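Local coordinates for protein acetone carboxylase alpha subunit (Xanthobacter autotrophicus Py2, PDB 5M45) that is the alpha subunit of a multi-chain carboxylase enzyme of the hydantoinase B/oxoprolinase family and carries a manganese(II) site, at residues E489-E492 and L493-L497; L47-R50 and E51-I55; R413-S416 and R417-G421; V694-W697 and M698-E701; K25-R28 and D29-A33. All coordinates share one frame; numbering follows the deposited sequence.

Contact 1. Residues E489-E492 and L493-L497; sequences EIWE and LAEPL
Trp491 and Glu495 meet on the closely packed side of this helix end, where the carboxylate of Glu495 lies near the indole. Its OE1 approaches CE3 of Trp491 to 3.6 Å, and the two planes are only 19° apart, although the atom sits obliquely to the ring. The stem of Glu495 also packs on backbone, CG being 3.4 Å from O of Trp491. With its CG anti to its own carbonyl carbon (chi1 -51°) and the rest extended, Glu495 reaches back over the last turn, and OE2 goes on to a salt bridge with Arg524. The indole NE1 is bonded to the carbonyl of Met485.

Two i to i+3 backbone bonds close the turn: N of Leu493 lies 3.1 Å from O of Ile490 and N of Ala494 lies 3.0 Å from O of Trp491, a pairing that marks a tightened helix end. Within the two segments Leu493 is held more loosely: CG rests 3.5 Å from O of Glu489, while CD1 only brushes CD1 of Ile490 at 4.5 Å. This partly exposed leucine also meets an apolar side chain of another protein's chain. Beyond the turn, a water lies within hydrogen-bonding distance of O of Glu492 (2.7 Å) and O of Leu497 (2.9 Å), where the departing chain bends through an inverse gamma turn centred on Pro496.

Helix 488-494 leads through that turn into strand 497-504, Trp491 packing on Tyr499 and on Pro82 and Ile83 of helix 82-85, while the carboxylates of Glu489 and Glu492 bind the chain of another protein.

Contact 2. Residues L47-R50 and E51-I55; sequences LELR and EREPI. With ACT (acetate ion), chain O.
Helix 48-52 begins at Leu47, its N-cap residue, whose N-H is bonded by the side chain of Glu51, reaching back from four residues on. OE2 of Glu51 accepts from N of Leu47 at 2.9 Å in a nearly straight bond (171°), the N-H arriving from above the carboxylate plane, 60° out of it. In return N of Glu51 donates to O of Leu47 at 2.9 Å, so two bonds join the same pair of residues. The reach of Glu51 follows from CG lying anti to its own carbonyl carbon (chi1 -66°) with the chain extended beyond, which carries CG to 3.3 Å from O of Leu47. A water ties the same OE2 to NH2 of Arg50, weakly on the arginine side.

At the other end N of Glu53 donates to O of Leu49. The carboxylate of Glu53 passes obliquely by the leucine, OE2 being 3.6 Å from CD1 of Leu49, and a water links this oxygen to O of Glu48 by a weaker bond. Glu53 leaves helical geometry and is itself the N-cap residue of helix 54-75. Meanwhile Glu266 of helix 257-282 receives the amides of Leu49 and Arg50. An acetate ion, probably from the crystallisation liquor, accepts from N of Ile55 at 2.9 Å and also from N of Leu56; an anion held by the N-H groups at the start of a helix is characteristic of helix N-termini.

Contact 3. Residues R413-S416 and R417-G421; sequences RGLS and RSYFG
Across residues 413-421 the backbone is regular alpha helix, with N of Tyr419 3.2 Å from O of Leu415 (164° at the hydrogen) and N of Phe420 2.9 Å from O of Ser416. O of Leu415 is gripped a second time by OG of Ser418, which donates at 2.7 Å in the carbonyl plane and on a lone pair. That bond depends on chi1 of 81°, which sets OG between the backbone N and the carbonyl carbon of its own residue, turned back toward the preceding turn.

The same carbonyl oxygen lies over one face of the Tyr419 ring, 3.5 Å above the plane and offset toward the rim. Farther along the ring, CD1 of Leu415 comes within 4.1 Å of OH of Tyr419, whose hydroxyl is held by Thr363. On another flank one water sits in the plane of both guanidinium groups, accepting from NE of Arg413 at 2.8 Å and NH2 of Arg417 at 3.1 Å. NH2 of Arg413 also reaches the carbonyl of Val291 in strand 286-297. The serine hydroxyl returning to the i-3 carbonyl is a familiar feature of serine within alpha helices, here within helix 401-422.

Contact 4. Residues V694-W697 and M698-E701; sequences VSEW and MKGE
The indole of Trp697 has Glu701 on one face: CB stands 3.9 Å above the ring plane, offset toward the rim, forming a CH-pi contact one turn along an alpha helix. It lies 4.3 Å from the centroid of the six-membered ring and 24° off the normal. Beyond CB, CG of Glu701 comes 3.9 Å from CZ2 of Trp697, and the carboxylate runs beside the indole with its plane turned 31° from it. Trp697 has CG anti to its own N (chi1 167°), and Glu701 takes a like first torsion, which sends the two chains the same way. OE2 of Glu701 ends on the backbone of another protein's chain.

Met698 crosses the indole at about a right angle, its CG 3.8 Å from CE3 of Trp697. Farther along the chain, SD meets CG1 of Val694 at 3.9 Å, an i to i+4 apolar touch alongside the backbone bond from N of Met698 to O of Val694. Trp736 of the same chain packs against Trp697, Met698 and Glu701, while the neighbouring protein packs on Val694 and Met698 and lays a basic side chain on Trp697.

The remaining pair faces solvent. Glu696 and Lys699 lie side by side, yet their charged ends remain apart, and a water completes the link: it donates to OE1 of Glu696 at 2.8 Å and accepts from NZ of Lys699 at 3.1 Å.

Contact 5. Residues K25-R28 and D29-A33; sequences KEHR and DRLMA
Residues 25-33 form an unbroken run of alpha helix in which N of Asp29 donates to O of Lys25 and N of Met32 to O of Arg28, both at 2.9 Å. On one flank the i to i+4 pair Lys25 and Asp29 forms a salt bridge. NZ of Lys25 lies 3.0 Å from OD2 of Asp29, on its syn lone pair, after a chain that runs extended and then bends at the last torsion (chi4 53°). The same ammonium also pairs with Glu124, so two carboxylates share it. OD1 of Asp29 accepts a hydrogen bond from a water that in turn accepts from NH1 of Arg28 at 2.9 Å, at the edge of the guanidinium plane.

That guanidinium is covered on one face by Met32, whose CG sits 3.9 Å above the plane, over its centre, while SD lies 3.9 Å from NH2. Leu31 treats His27 similarly: CD1 rests over the imidazole face, 4.2 Å from the ring centroid and 26° off its normal. The imidazole is fixed at both nitrogens, ND1 by Glu22 and NE2 by Tyr265. Glu22 also forms a salt bridge with NE of Arg30, whose guanidinium is turned 70° from the imidazole.

The side chain of Met32 comes within about 4 Å of the bound 3,6,9,12,15-pentaoxaheptadecan-1-ol. Helix 24-38 packs against helix 111-124 through Arg28 on Lys120 and Asp29 on Glu124, while the Tyr265 bond ties it to helix 257-282.

All five contacts are local, and none touches another. Contacts 1 and 3 are buried, contacts 2 and 5 partly buried, and contact 4 lies at the surface. Contacts 1 and 3 lie on opposite sides of the chain's centre. Contacts 2 and 5 sit on consecutive helices, about 12 Å apart at their nearest atoms, and both meet helix 257-282. Contacts 3 and 5 lie inside helices, contact 4 covers the first turns of one, contact 1 a helix end, and contact 2 a short helix and the start of the next. Water links charged side chains in contacts 2 to 5, two arginines in contact 3 and opposite charges in the others; only contact 5 adds a direct salt bridge between its segments.

Contact 1. Residues E489-E492 and L493-L497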
# COMPACT_ATOMS: atom_id res chain seq x y z
N GLU A 489 -18.68 28.20 -3.03
CA GLU A 489 -19.38 27.79 -1.81
C GLU A 489 -19.33 26.25 -1.62
O GLU A 489 -19.36 25.76 -0.46
CB GLU A 489 -20.84 28.28 -1.77
CG GLU A 489 -20.94 29.81 -1.63
CD GLU A 489 -22.36 30.36 -1.67
OE1 GLU A 489 -23.30 29.70 -2.13
OE2 GLU A 489 -22.49 31.55 -1.29
N ILE A 490 -19.26 25.52 -2.73
CA ILE A 490 -19.12 24.06 -2.70
C ILE A 490 -17.68 23.64 -2.31
O ILE A 490 -17.50 22.76 -1.44
CB ILE A 490 -19.55 23.42 -4.05
CG1 ILE A 490 -21.03 23.65 -4.31
CG2 ILE A 490 -19.25 21.92 -4.07
CD1 ILE A 490 -22.03 22.98 -3.38
N TRP A 491 -16.66 24.25 -2.92
CA TRP A 491 -15.26 23.99 -2.52
C TRP A 491 -15.02 24.30 -1.02
O TRP A 491 -14.31 23.55 -0.34
CB TRP A 491 -14.25 24.74 -3.38
CG TRP A 491 -14.12 24.21 -4.80
CD1 TRP A 491 -14.30 24.90 -5.95
CD2 TRP A 491 -13.76 22.89 -5.18
NE1 TRP A 491 -14.10 24.08 -7.04
CE2 TRP A 491 -13.80 22.83 -6.59
CE3 TRP A 491 -13.46 21.72 -4.46
CZ2 TRP A 491 -13.47 21.66 -7.31
CZ3 TRP A 491 -13.16 20.56 -5.15
CH2 TRP A 491 -13.16 20.54 -6.58
N GLU A 492 -15.69 25.34 -0.50
CA GLU A 492 -15.56 25.70 0.92
C GLU A 492 -16.14 24.66 1.89
O GLU A 492 -15.75 24.64 3.04
CB GLU A 492 -16.09 27.12 1.21
CG GLU A 492 -15.14 28.21 0.69
CD GLU A 492 -15.44 29.63 1.15
OE1 GLU A 492 -16.35 29.88 2.01
OE2 GLU A 492 -14.76 30.56 0.62
N LEU A 493 -17.07 23.79 1.42
CA LEU A 493 -17.55 22.66 2.20
C LEU A 493 -16.57 21.48 2.25
O LEU A 493 -16.67 20.61 3.12
CB LEU A 493 -18.86 22.10 1.64
CG LEU A 493 -20.08 22.98 1.47
CD1 LEU A 493 -21.22 22.11 0.93
CD2 LEU A 493 -20.51 23.67 2.77
N ALA A 494 -15.66 21.42 1.27
CA ALA A 494 -14.72 20.31 1.12
C ALA A 494 -13.25 20.66 1.41
O ALA A 494 -12.39 19.77 1.23
CB ALA A 494 -14.84 19.75 -0.30
N GLU A 495 -12.96 21.89 1.84
CA GLU A 495 -11.57 22.36 2.12
C GLU A 495 -11.61 23.34 3.29
O GLU A 495 -12.49 24.20 3.30
CB GLU A 495 -10.97 23.11 0.89
CG GLU A 495 -11.07 22.40 -0.46
CD GLU A 495 -10.77 23.28 -1.69
OE1 GLU A 495 -10.48 22.74 -2.79
OE2 GLU A 495 -10.87 24.53 -1.58
N PRO A 496 -10.64 23.29 4.23
CA PRO A 496 -10.56 24.27 5.33
C PRO A 496 -9.81 25.53 4.87
O PRO A 496 -8.74 25.87 5.39
CB PRO A 496 -9.81 23.50 6.42
CG PRO A 496 -8.85 22.66 5.64
CD PRO A 496 -9.62 22.24 4.39
N LEU A 497 -10.42 26.22 3.89
CA LEU A 497 -9.86 27.36 3.18
C LEU A 497 -11.04 28.30 2.83
O LEU A 497 -12.15 27.82 2.58
CB LEU A 497 -9.19 26.94 1.84
CG LEU A 497 -8.09 25.85 1.89
CD1 LEU A 497 -7.74 25.41 0.47
CD2 LEU A 497 -6.86 26.35 2.59
O HOH W 1 -14.29 26.62 4.21

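Contact 2. Residues L47-R50 and E51-I55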
# COMPACT_ATOMS: atom_id res chain seq x y z
N LEU A 47 -20.83 -5.22 -42.67
CA LEU A 47 -21.57 -5.04 -41.41
C LEU A 47 -23.07 -5.39 -41.62
O LEU A 47 -23.86 -4.51 -41.97
CB LEU A 47 -21.40 -3.60 -40.93
CG LEU A 47 -19.94 -3.14 -40.74
CD1 LEU A 47 -19.90 -1.74 -40.13
CD2 LEU A 47 -19.20 -4.07 -39.82
N GLU A 48 -23.43 -6.68 -41.41
CA GLU A 48 -24.78 -7.16 -41.80
C GLU A 48 -25.92 -6.42 -41.10
O GLU A 48 -26.88 -6.06 -41.75
CB GLU A 48 -24.96 -8.67 -41.57
CG GLU A 48 -24.21 -9.61 -42.47
CD GLU A 48 -24.44 -11.10 -42.09
OE1 GLU A 48 -25.51 -11.52 -41.47
OE2 GLU A 48 -23.49 -11.86 -42.39
N LEU A 49 -25.83 -6.26 -39.79
CA LEU A 49 -26.89 -5.57 -39.06
C LEU A 49 -27.02 -4.11 -39.56
O LEU A 49 -28.12 -3.68 -39.92
CB LEU A 49 -26.69 -5.61 -37.55
CG LEU A 49 -27.86 -5.08 -36.72
CD1 LEU A 49 -29.00 -6.09 -36.71
CD2 LEU A 49 -27.46 -4.80 -35.27
N ARG A 50 -25.90 -3.40 -39.62
CA ARG A 50 -25.94 -2.02 -40.07
C ARG A 50 -26.49 -1.84 -41.50
O ARG A 50 -27.32 -0.94 -41.72
CB ARG A 50 -24.56 -1.38 -40.01
CG ARG A 50 -24.65 0.08 -40.35
CD ARG A 50 -23.47 0.80 -39.84
NE ARG A 50 -22.40 0.94 -40.81
CZ ARG A 50 -22.10 2.04 -41.50
NH1 ARG A 50 -22.85 3.13 -41.44
NH2 ARG A 50 -21.03 2.02 -42.28
N GLU A 51 -26.07 -2.71 -42.41
CA GLU A 51 -26.42 -2.58 -43.82
C GLU A 51 -27.83 -3.11 -44.12
O GLU A 51 -28.56 -2.47 -44.84
CB GLU A 51 -25.37 -3.26 -44.72
CG GLU A 51 -23.98 -2.59 -44.69
CD GLU A 51 -22.86 -3.48 -45.29
OE1 GLU A 51 -23.14 -4.25 -46.25
OE2 GLU A 51 -21.69 -3.39 -44.80
N ARG A 52 -28.19 -4.26 -43.54
CA ARG A 52 -29.48 -4.91 -43.83
C ARG A 52 -30.60 -4.57 -42.86
O ARG A 52 -31.75 -4.75 -43.22
CB ARG A 52 -29.32 -6.44 -43.86
CG ARG A 52 -28.41 -6.93 -44.95
CD ARG A 52 -28.79 -8.39 -45.34
NE ARG A 52 -29.98 -8.34 -46.22
CZ ARG A 52 -31.26 -8.56 -45.85
NH1 ARG A 52 -31.61 -8.99 -44.63
NH2 ARG A 52 -32.21 -8.37 -46.75
N GLU A 53 -30.29 -4.13 -41.65
CA GLU A 53 -31.30 -3.79 -40.65
C GLU A 53 -30.99 -2.42 -40.01
O GLU A 53 -30.82 -2.33 -38.79
CB GLU A 53 -31.38 -4.89 -39.58
CG GLU A 53 -31.67 -6.31 -40.08
CD GLU A 53 -31.75 -7.33 -38.94
OE1 GLU A 53 -32.64 -7.24 -38.04
OE2 GLU A 53 -30.89 -8.26 -38.90
N PRO A 54 -30.91 -1.35 -40.83
CA PRO A 54 -30.49 -0.03 -40.33
C PRO A 54 -31.38 0.56 -39.22
O PRO A 54 -30.86 1.26 -38.34
CB PRO A 54 -30.53 0.87 -41.57
CG PRO A 54 -31.50 0.17 -42.50
CD PRO A 54 -31.25 -1.28 -42.27
N ILE A 55 -32.69 0.24 -39.26
CA ILE A 55 -33.60 0.74 -38.25
C ILE A 55 -33.28 0.10 -36.88
O ILE A 55 -33.17 0.82 -35.86
CB ILE A 55 -35.08 0.57 -38.64
CG1 ILE A 55 -35.39 1.32 -39.96
CG2 ILE A 55 -36.01 1.02 -37.50
CD1 ILE A 55 -36.80 1.04 -40.49
C ACT O . -34.62 -2.68 -40.33
O ACT O . -34.11 -1.67 -40.88
OXT ACT O . -34.33 -3.06 -39.16
CH3 ACT O . -35.66 -3.44 -41.11
O HOH W 2 -28.54 -8.31 -40.62
O HOH W 3 -20.82 -1.07 -43.49

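Contact 3. Residues R413-S416 and R417-G421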
# COMPACT_ATOMS: atom_id res chain seq x y z
N ARG A 413 -0.97 20.70 -33.14
CA ARG A 413 -0.30 21.55 -34.11
C ARG A 413 -0.10 20.85 -35.46
O ARG A 413 -0.33 21.43 -36.53
CB ARG A 413 1.04 22.08 -33.57
CG ARG A 413 0.89 22.95 -32.34
CD ARG A 413 2.12 23.86 -32.07
NE ARG A 413 3.36 23.09 -31.97
CZ ARG A 413 3.81 22.46 -30.88
NH1 ARG A 413 3.15 22.48 -29.71
NH2 ARG A 413 4.98 21.80 -30.94
N GLY A 414 0.34 19.59 -35.42
CA GLY A 414 0.49 18.84 -36.66
C GLY A 414 -0.81 18.67 -37.42
O GLY A 414 -0.88 18.94 -38.63
N LEU A 415 -1.84 18.19 -36.73
CA LEU A 415 -3.16 18.07 -37.36
C LEU A 415 -3.68 19.40 -37.88
O LEU A 415 -4.28 19.43 -38.97
CB LEU A 415 -4.21 17.44 -36.42
CG LEU A 415 -4.28 15.92 -36.27
CD1 LEU A 415 -5.27 15.53 -35.16
CD2 LEU A 415 -4.71 15.29 -37.57
N SER A 416 -3.45 20.48 -37.14
CA SER A 416 -3.88 21.80 -37.61
C SER A 416 -3.20 22.28 -38.87
O SER A 416 -3.81 23.02 -39.64
CB SER A 416 -3.76 22.85 -36.48
OG SER A 416 -4.64 22.53 -35.40
N ARG A 417 -1.97 21.84 -39.15
CA ARG A 417 -1.34 22.19 -40.44
C ARG A 417 -2.10 21.58 -41.61
O ARG A 417 -2.21 22.20 -42.66
CB ARG A 417 0.15 21.80 -40.49
CG ARG A 417 1.03 22.60 -39.56
CD ARG A 417 2.49 22.20 -39.67
NE ARG A 417 3.19 22.78 -38.54
CZ ARG A 417 3.54 24.05 -38.41
NH1 ARG A 417 3.30 24.92 -39.40
NH2 ARG A 417 4.16 24.45 -37.29
N SER A 418 -2.62 20.35 -41.43
CA SER A 418 -3.43 19.68 -42.47
C SER A 418 -4.75 20.45 -42.69
O SER A 418 -5.11 20.76 -43.83
CB SER A 418 -3.70 18.19 -42.13
OG SER A 418 -4.75 17.94 -41.21
N TYR A 419 -5.41 20.82 -41.60
CA TYR A 419 -6.66 21.58 -41.66
C TYR A 419 -6.48 22.94 -42.32
O TYR A 419 -7.29 23.35 -43.18
CB TYR A 419 -7.27 21.80 -40.26
CG TYR A 419 -7.55 20.57 -39.39
CD1 TYR A 419 -7.82 19.32 -39.94
CD2 TYR A 419 -7.60 20.71 -37.99
CE1 TYR A 419 -8.13 18.22 -39.11
CE2 TYR A 419 -7.91 19.63 -37.16
CZ TYR A 419 -8.17 18.39 -37.72
OH TYR A 419 -8.48 17.34 -36.90
N PHE A 420 -5.41 23.63 -41.94
CA PHE A 420 -5.09 24.96 -42.47
C PHE A 420 -4.79 24.93 -43.97
O PHE A 420 -5.33 25.75 -44.74
CB PHE A 420 -3.92 25.61 -41.69
CG PHE A 420 -3.68 27.02 -42.10
CD1 PHE A 420 -2.87 27.31 -43.22
CD2 PHE A 420 -4.35 28.07 -41.48
CE1 PHE A 420 -2.72 28.63 -43.67
CE2 PHE A 420 -4.20 29.38 -41.93
CZ PHE A 420 -3.37 29.66 -42.99
N GLY A 421 -3.97 23.96 -44.37
CA GLY A 421 -3.64 23.77 -45.78
C GLY A 421 -4.82 23.49 -46.67
O GLY A 421 -4.89 23.97 -47.81
O HOH W 4 4.75 23.87 -34.33

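Contact 4. Residues V694-W697 and M698-E701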
# COMPACT_ATOMS: atom_id res chain seq x y z
N VAL A 694 19.75 32.38 -40.15
CA VAL A 694 19.75 31.15 -39.37
C VAL A 694 21.09 30.39 -39.40
O VAL A 694 21.52 29.86 -38.40
CB VAL A 694 18.53 30.25 -39.75
CG1 VAL A 694 18.63 28.83 -39.21
CG2 VAL A 694 17.24 30.90 -39.29
N SER A 695 21.78 30.36 -40.55
CA SER A 695 23.13 29.77 -40.59
C SER A 695 24.12 30.37 -39.64
O SER A 695 25.02 29.65 -39.16
CB SER A 695 23.78 30.00 -41.91
OG SER A 695 22.99 29.41 -42.90
N GLU A 696 24.03 31.69 -39.48
CA GLU A 696 24.92 32.40 -38.57
C GLU A 696 24.61 32.04 -37.12
O GLU A 696 25.52 31.72 -36.36
CB GLU A 696 24.87 33.92 -38.80
CG GLU A 696 25.56 34.32 -40.10
CD GLU A 696 27.04 34.02 -40.14
OE1 GLU A 696 27.71 33.88 -39.08
OE2 GLU A 696 27.55 33.92 -41.27
N TRP A 697 23.35 32.06 -36.73
CA TRP A 697 22.97 31.63 -35.36
C TRP A 697 23.39 30.15 -35.13
O TRP A 697 23.92 29.83 -34.06
CB TRP A 697 21.45 31.84 -35.08
CG TRP A 697 21.03 31.12 -33.82
CD1 TRP A 697 21.22 31.56 -32.56
CD2 TRP A 697 20.47 29.81 -33.71
NE1 TRP A 697 20.81 30.61 -31.66
CE2 TRP A 697 20.36 29.52 -32.35
CE3 TRP A 697 20.07 28.84 -34.64
CZ2 TRP A 697 19.85 28.31 -31.87
CZ3 TRP A 697 19.53 27.63 -34.16
CH2 TRP A 697 19.42 27.39 -32.80
N MET A 698 23.16 29.28 -36.12
CA MET A 698 23.58 27.87 -36.03
C MET A 698 25.08 27.67 -35.76
O MET A 698 25.46 26.81 -34.96
CB MET A 698 23.15 27.07 -37.27
CG MET A 698 21.67 26.71 -37.31
SD MET A 698 21.21 25.94 -38.86
CE MET A 698 22.20 24.45 -38.93
N LYS A 699 25.91 28.49 -36.40
CA LYS A 699 27.35 28.43 -36.20
C LYS A 699 27.73 28.62 -34.71
O LYS A 699 28.56 27.83 -34.15
CB LYS A 699 28.02 29.49 -37.09
CG LYS A 699 29.51 29.45 -37.15
CD LYS A 699 30.02 30.64 -37.98
CE LYS A 699 31.55 30.77 -37.81
NZ LYS A 699 32.25 31.33 -39.01
N GLY A 700 27.13 29.62 -34.06
CA GLY A 700 27.40 29.87 -32.63
C GLY A 700 26.83 28.80 -31.68
O GLY A 700 27.46 28.44 -30.66
N GLU A 701 25.63 28.30 -31.99
CA GLU A 701 25.03 27.23 -31.18
C GLU A 701 25.83 25.91 -31.27
O GLU A 701 26.06 25.24 -30.25
CB GLU A 701 23.57 27.02 -31.55
CG GLU A 701 22.79 26.12 -30.58
CD GLU A 701 22.40 26.80 -29.25
OE1 GLU A 701 22.93 27.87 -28.89
OE2 GLU A 701 21.54 26.31 -28.54
O HOH W 5 30.47 33.85 -39.02

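Contact 5. Residues K25-R28 and D29-A33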
# COMPACT_ATOMS: atom_id res chain seq x y z
N LYS A 25 -9.85 -16.04 -23.60
CA LYS A 25 -8.60 -15.93 -24.37
C LYS A 25 -8.75 -16.47 -25.80
O LYS A 25 -8.28 -15.84 -26.74
CB LYS A 25 -7.42 -16.62 -23.65
CG LYS A 25 -6.09 -16.46 -24.40
CD LYS A 25 -4.88 -16.86 -23.57
CE LYS A 25 -3.60 -17.04 -24.41
NZ LYS A 25 -3.33 -15.84 -25.25
N GLU A 26 -9.43 -17.62 -25.97
CA GLU A 26 -9.70 -18.18 -27.31
C GLU A 26 -10.47 -17.18 -28.17
O GLU A 26 -10.12 -16.97 -29.36
CB GLU A 26 -10.49 -19.50 -27.22
CG GLU A 26 -9.63 -20.71 -26.83
CD GLU A 26 -10.43 -21.94 -26.40
OE1 GLU A 26 -11.69 -21.84 -26.32
OE2 GLU A 26 -9.76 -22.99 -26.15
N HIS A 27 -11.49 -16.55 -27.57
CA HIS A 27 -12.35 -15.58 -28.23
C HIS A 27 -11.55 -14.34 -28.70
O HIS A 27 -11.56 -13.99 -29.88
CB HIS A 27 -13.48 -15.19 -27.26
CG HIS A 27 -14.52 -14.28 -27.84
ND1 HIS A 27 -15.42 -14.69 -28.81
CD2 HIS A 27 -14.85 -13.00 -27.56
CE1 HIS A 27 -16.25 -13.71 -29.09
NE2 HIS A 27 -15.92 -12.67 -28.35
N ARG A 28 -10.85 -13.71 -27.77
CA ARG A 28 -10.03 -12.54 -28.12
C ARG A 28 -8.93 -12.88 -29.14
O ARG A 28 -8.76 -12.15 -30.11
CB ARG A 28 -9.42 -11.88 -26.88
CG ARG A 28 -8.56 -10.67 -27.25
CD ARG A 28 -8.19 -9.77 -26.12
NE ARG A 28 -7.42 -8.63 -26.62
CZ ARG A 28 -6.09 -8.55 -26.71
NH1 ARG A 28 -5.31 -9.55 -26.30
NH2 ARG A 28 -5.53 -7.46 -27.21
N ASP A 29 -8.21 -13.99 -28.96
CA ASP A 29 -7.14 -14.36 -29.90
C ASP A 29 -7.67 -14.53 -31.36
O ASP A 29 -6.98 -14.11 -32.31
CB ASP A 29 -6.38 -15.61 -29.45
CG ASP A 29 -5.47 -15.36 -28.22
OD1 ASP A 29 -5.25 -14.22 -27.76
OD2 ASP A 29 -4.96 -16.35 -27.66
N ARG A 30 -8.86 -15.13 -31.51
CA ARG A 30 -9.50 -15.32 -32.83
C ARG A 30 -9.80 -13.96 -33.46
O ARG A 30 -9.48 -13.72 -34.62
CB ARG A 30 -10.80 -16.18 -32.71
CG ARG A 30 -11.62 -16.24 -34.00
CD ARG A 30 -12.76 -17.25 -33.97
NE ARG A 30 -13.77 -16.90 -32.95
CZ ARG A 30 -14.80 -16.07 -33.12
NH1 ARG A 30 -15.01 -15.43 -34.24
NH2 ARG A 30 -15.69 -15.89 -32.13
N LEU A 31 -10.36 -13.06 -32.67
CA LEU A 31 -10.68 -11.71 -33.16
C LEU A 31 -9.45 -10.87 -33.52
O LEU A 31 -9.46 -10.16 -34.53
CB LEU A 31 -11.56 -10.98 -32.15
CG LEU A 31 -12.90 -11.64 -31.80
CD1 LEU A 31 -13.64 -10.75 -30.79
CD2 LEU A 31 -13.77 -11.87 -33.00
N MET A 32 -8.39 -10.95 -32.71
CA MET A 32 -7.16 -10.20 -33.00
C MET A 32 -6.45 -10.73 -34.26
O MET A 32 -5.91 -9.95 -35.06
CB MET A 32 -6.21 -10.19 -31.79
CG MET A 32 -6.74 -9.47 -30.54
SD MET A 32 -7.22 -7.73 -30.74
CE MET A 32 -8.97 -7.92 -31.15
N ALA A 33 -6.46 -12.05 -34.44
CA ALA A 33 -5.85 -12.66 -35.64
C ALA A 33 -6.57 -12.25 -36.94
O ALA A 33 -5.93 -12.02 -37.97
CB ALA A 33 -5.81 -14.21 -35.50
O HOH W 6 -5.90 -12.30 -25.52